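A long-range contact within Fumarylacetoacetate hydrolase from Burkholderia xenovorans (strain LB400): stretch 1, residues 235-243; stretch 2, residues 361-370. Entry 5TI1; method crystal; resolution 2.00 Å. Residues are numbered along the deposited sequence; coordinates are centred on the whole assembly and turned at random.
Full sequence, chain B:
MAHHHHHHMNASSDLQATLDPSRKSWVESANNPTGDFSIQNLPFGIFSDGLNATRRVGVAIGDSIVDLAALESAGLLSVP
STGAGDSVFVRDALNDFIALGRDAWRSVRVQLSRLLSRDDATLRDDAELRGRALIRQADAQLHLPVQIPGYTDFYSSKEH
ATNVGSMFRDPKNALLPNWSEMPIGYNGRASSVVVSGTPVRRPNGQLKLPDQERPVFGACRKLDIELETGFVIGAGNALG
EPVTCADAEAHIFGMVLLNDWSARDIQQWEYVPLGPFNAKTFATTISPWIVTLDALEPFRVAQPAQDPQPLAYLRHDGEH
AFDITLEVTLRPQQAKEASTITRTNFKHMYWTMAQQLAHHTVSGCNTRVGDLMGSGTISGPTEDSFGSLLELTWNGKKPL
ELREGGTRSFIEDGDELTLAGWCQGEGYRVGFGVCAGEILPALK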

# COMPACT_ATOMS: atom_id res chain seq x y z
N ALA B 235 -14.43 8.43 -4.47
CA ALA B 235 -15.19 8.31 -3.24
C ALA B 235 -14.85 6.96 -2.62
O ALA B 235 -14.89 5.93 -3.31
N GLY B 236 -14.50 6.96 -1.34
CA GLY B 236 -14.06 5.76 -0.69
C GLY B 236 -15.23 4.94 -0.19
O GLY B 236 -16.39 5.19 -0.51
N ASN B 237 -14.90 3.91 0.59
CA ASN B 237 -15.92 3.14 1.30
C ASN B 237 -15.38 2.78 2.68
O ASN B 237 -14.16 2.66 2.87
N ALA B 238 -16.29 2.65 3.64
CA ALA B 238 -15.88 2.39 5.02
C ALA B 238 -15.43 0.94 5.18
O ALA B 238 -15.85 0.05 4.45
N LEU B 239 -14.55 0.72 6.15
CA LEU B 239 -14.06 -0.63 6.40
C LEU B 239 -15.21 -1.53 6.83
O LEU B 239 -16.01 -1.16 7.70
N GLY B 240 -15.31 -2.71 6.21
CA GLY B 240 -16.40 -3.62 6.48
C GLY B 240 -17.64 -3.43 5.62
O GLY B 240 -18.57 -4.24 5.74
N GLU B 241 -17.66 -2.42 4.75
CA GLU B 241 -18.85 -2.04 3.98
C GLU B 241 -18.58 -2.20 2.49
O GLU B 241 -18.07 -1.28 1.84
N PRO B 242 -18.92 -3.36 1.91
CA PRO B 242 -18.64 -3.58 0.48
C PRO B 242 -19.28 -2.54 -0.43
O PRO B 242 -20.32 -1.96 -0.10
N VAL B 243 -18.65 -2.32 -1.59
CA VAL B 243 -19.23 -1.53 -2.67
C VAL B 243 -19.86 -2.49 -3.67
O VAL B 243 -19.19 -3.40 -4.16
N THR B 361 -13.67 -4.90 -2.58
CA THR B 361 -14.31 -4.55 -1.32
C THR B 361 -15.29 -5.60 -0.80
O THR B 361 -15.87 -5.41 0.27
N VAL B 362 -15.48 -6.72 -1.52
CA VAL B 362 -16.56 -7.64 -1.17
C VAL B 362 -16.33 -8.26 0.21
O VAL B 362 -17.29 -8.63 0.90
N SER B 363 -15.08 -8.39 0.63
CA SER B 363 -14.75 -8.95 1.92
C SER B 363 -14.61 -7.89 3.01
O SER B 363 -14.32 -8.24 4.16
N GLY B 364 -14.82 -6.62 2.67
CA GLY B 364 -14.83 -5.55 3.65
C GLY B 364 -13.66 -4.58 3.56
O GLY B 364 -13.61 -3.64 4.36
N CYS B 365 -12.72 -4.78 2.64
CA CYS B 365 -11.61 -3.85 2.51
C CYS B 365 -12.13 -2.46 2.18
O CYS B 365 -13.09 -2.31 1.41
N ASN B 366 -11.53 -1.45 2.79
CA ASN B 366 -11.92 -0.07 2.56
C ASN B 366 -11.06 0.54 1.45
O ASN B 366 -9.98 0.05 1.14
N THR B 367 -11.59 1.58 0.82
CA THR B 367 -10.82 2.33 -0.16
C THR B 367 -10.89 3.81 0.20
O THR B 367 -11.75 4.24 0.97
N ARG B 368 -9.96 4.57 -0.37
CA ARG B 368 -9.75 5.97 -0.04
C ARG B 368 -9.55 6.77 -1.32
O ARG B 368 -9.04 6.25 -2.32
N VAL B 369 -9.94 8.04 -1.25
CA VAL B 369 -9.73 8.98 -2.35
C VAL B 369 -8.26 8.97 -2.75
O VAL B 369 -7.38 9.05 -1.89
N GLY B 370 -7.99 8.86 -4.05
CA GLY B 370 -6.62 8.82 -4.55
C GLY B 370 -6.04 7.43 -4.72
O GLY B 370 -4.95 7.31 -5.30

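The contact between the two stretches buries 568 Å² and is organised around Asn237 and Thr361, the two residues most covered by the opposing segment. Asn237 leaves its backbone sideways, but with chi1 at 68° (p) and chi2 at -67° its carboxamide turns in against stretch 2. Both ends of the amide are used. Asn237 ND2 donates to Cys365 O (3.1 Å) and also to Glu241 O within its own stretch (2.9 Å), so the side chain ties the turn that follows it to the neighbouring loop. Asn237 OD1 accepts from Thr367 OG1 at 2.8 Å and, in a weak bond, from Thr367 N at 2.9 Å; Asn237 OD1 also lies 3.7 Å from Thr361 CG2. The p rotamer of Thr367 (chi1 67°) places its hydroxyl for this bond. The same two residues, Asn237 and Thr367, form a single antiparallel bridge, in which Asn237 N donates to Thr367 O (3.2 Å) and Thr367 N makes a weak bond to Asn237 O (3.5 Å).

Thr361 points directly toward stretch 1. Its chi1 of 67° (p) directs Thr361 OG1 to Val243 N, which donates to it at 2.8 Å with a nearly straight angle of 166°. Val243, in the t rotamer, also brings its CB to 3.5 Å from Thr361 OG1. A water extends this polar site: it donates to Val243 O at 2.7 Å and accepts a weak hydrogen bond from Thr361 OG1 at 3.5 Å. Pro242 lies alongside, its CA in a CA-H...O contact with Thr361 O (3.3 Å) and its ring reaching Val362 through CG, 3.6 Å from Val362 O.

Between these two sites the chains approach closely at glycine. Gly240 N donates to Gly364 O at 2.7 Å, and the CA atoms of Gly240 and Gly364 are 3.8 Å apart; a CB on Gly364 would be a tight 3.3 Å from Gly240 CA. Leu239 starts sideways, yet its t, p conformation brings CD1 back to 3.3 Å from Gly364 O and 3.6 Å from Asn366 OD1. Asn366 (chi1 58°, p) places its CB 3.2 Å from Asn237 O, and its amide OD1 and ND2 are also hydrogen-bonded elsewhere in the structure.

Beyond the bridge the packing thins. Gly236 CA sits 3.2 Å from Thr367 O, and an ideal CB on Gly236 would clash with Thr367 O at 2.4 Å; Val369, in the t rotamer, places CG2 4.3 Å from Ala235 N. Ala235, Ala238, Glu241 and Arg368 all direct their CB atoms away from the partner stretch.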

# COMPACT_ATOMS: atom_id res chain seq x y z
CB ALA B 235 -16.70 8.44 -3.49
CB ASN B 237 -16.33 1.89 0.51
CG ASN B 237 -15.23 0.85 0.43
OD1 ASN B 237 -14.20 1.06 -0.20
ND2 ASN B 237 -15.44 -0.30 1.08
CB ALA B 238 -17.03 2.69 5.99
CB LEU B 239 -12.97 -0.60 7.47
CG LEU B 239 -12.17 -1.87 7.73
CD1 LEU B 239 -11.43 -2.32 6.50
CD2 LEU B 239 -11.20 -1.60 8.87
CB GLU B 241 -19.28 -0.61 4.30
CG GLU B 241 -19.85 -0.45 5.71
CD GLU B 241 -20.46 0.93 5.96
OE1 GLU B 241 -20.83 1.20 7.12
OE2 GLU B 241 -20.57 1.72 5.00
CB PRO B 242 -19.23 -4.97 0.23
CG PRO B 242 -19.22 -5.64 1.57
CD PRO B 242 -19.52 -4.54 2.55
CB VAL B 243 -18.17 -0.66 -3.37
CG1 VAL B 243 -18.80 0.16 -4.49
CG2 VAL B 243 -17.48 0.24 -2.37
CB THR B 361 -15.03 -3.21 -1.46
OG1 THR B 361 -16.13 -3.35 -2.38
CG2 THR B 361 -14.07 -2.15 -1.99
CB VAL B 362 -16.72 -8.73 -2.25
CG1 VAL B 362 -15.54 -9.69 -2.22
CG2 VAL B 362 -18.04 -9.48 -2.05
CB SER B 363 -13.46 -9.78 1.81
OG SER B 363 -13.71 -11.01 1.15
CB CYS B 365 -10.62 -4.33 1.43
SG CYS B 365 -9.12 -3.32 1.29
CB ASN B 366 -11.81 0.76 3.84
CG ASN B 366 -10.41 0.74 4.44
OD1 ASN B 366 -9.64 -0.21 4.25
ND2 ASN B 366 -10.09 1.80 5.18
CB THR B 367 -11.32 2.14 -1.60
OG1 THR B 367 -12.62 2.73 -1.73
CG2 THR B 367 -11.40 0.66 -1.97
CB ARG B 368 -8.53 6.14 0.88
CG ARG B 368 -8.72 5.50 2.25
CD ARG B 368 -7.52 5.70 3.16
NE ARG B 368 -6.43 4.82 2.77
CZ ARG B 368 -5.26 4.73 3.40
NH1 ARG B 368 -5.01 5.47 4.47
NH2 ARG B 368 -4.33 3.89 2.95
CB VAL B 369 -10.19 10.38 -1.93
CG1 VAL B 369 -9.71 11.43 -2.91
CG2 VAL B 369 -11.72 10.43 -1.78
O HOH W 1 -18.46 -5.78 -3.17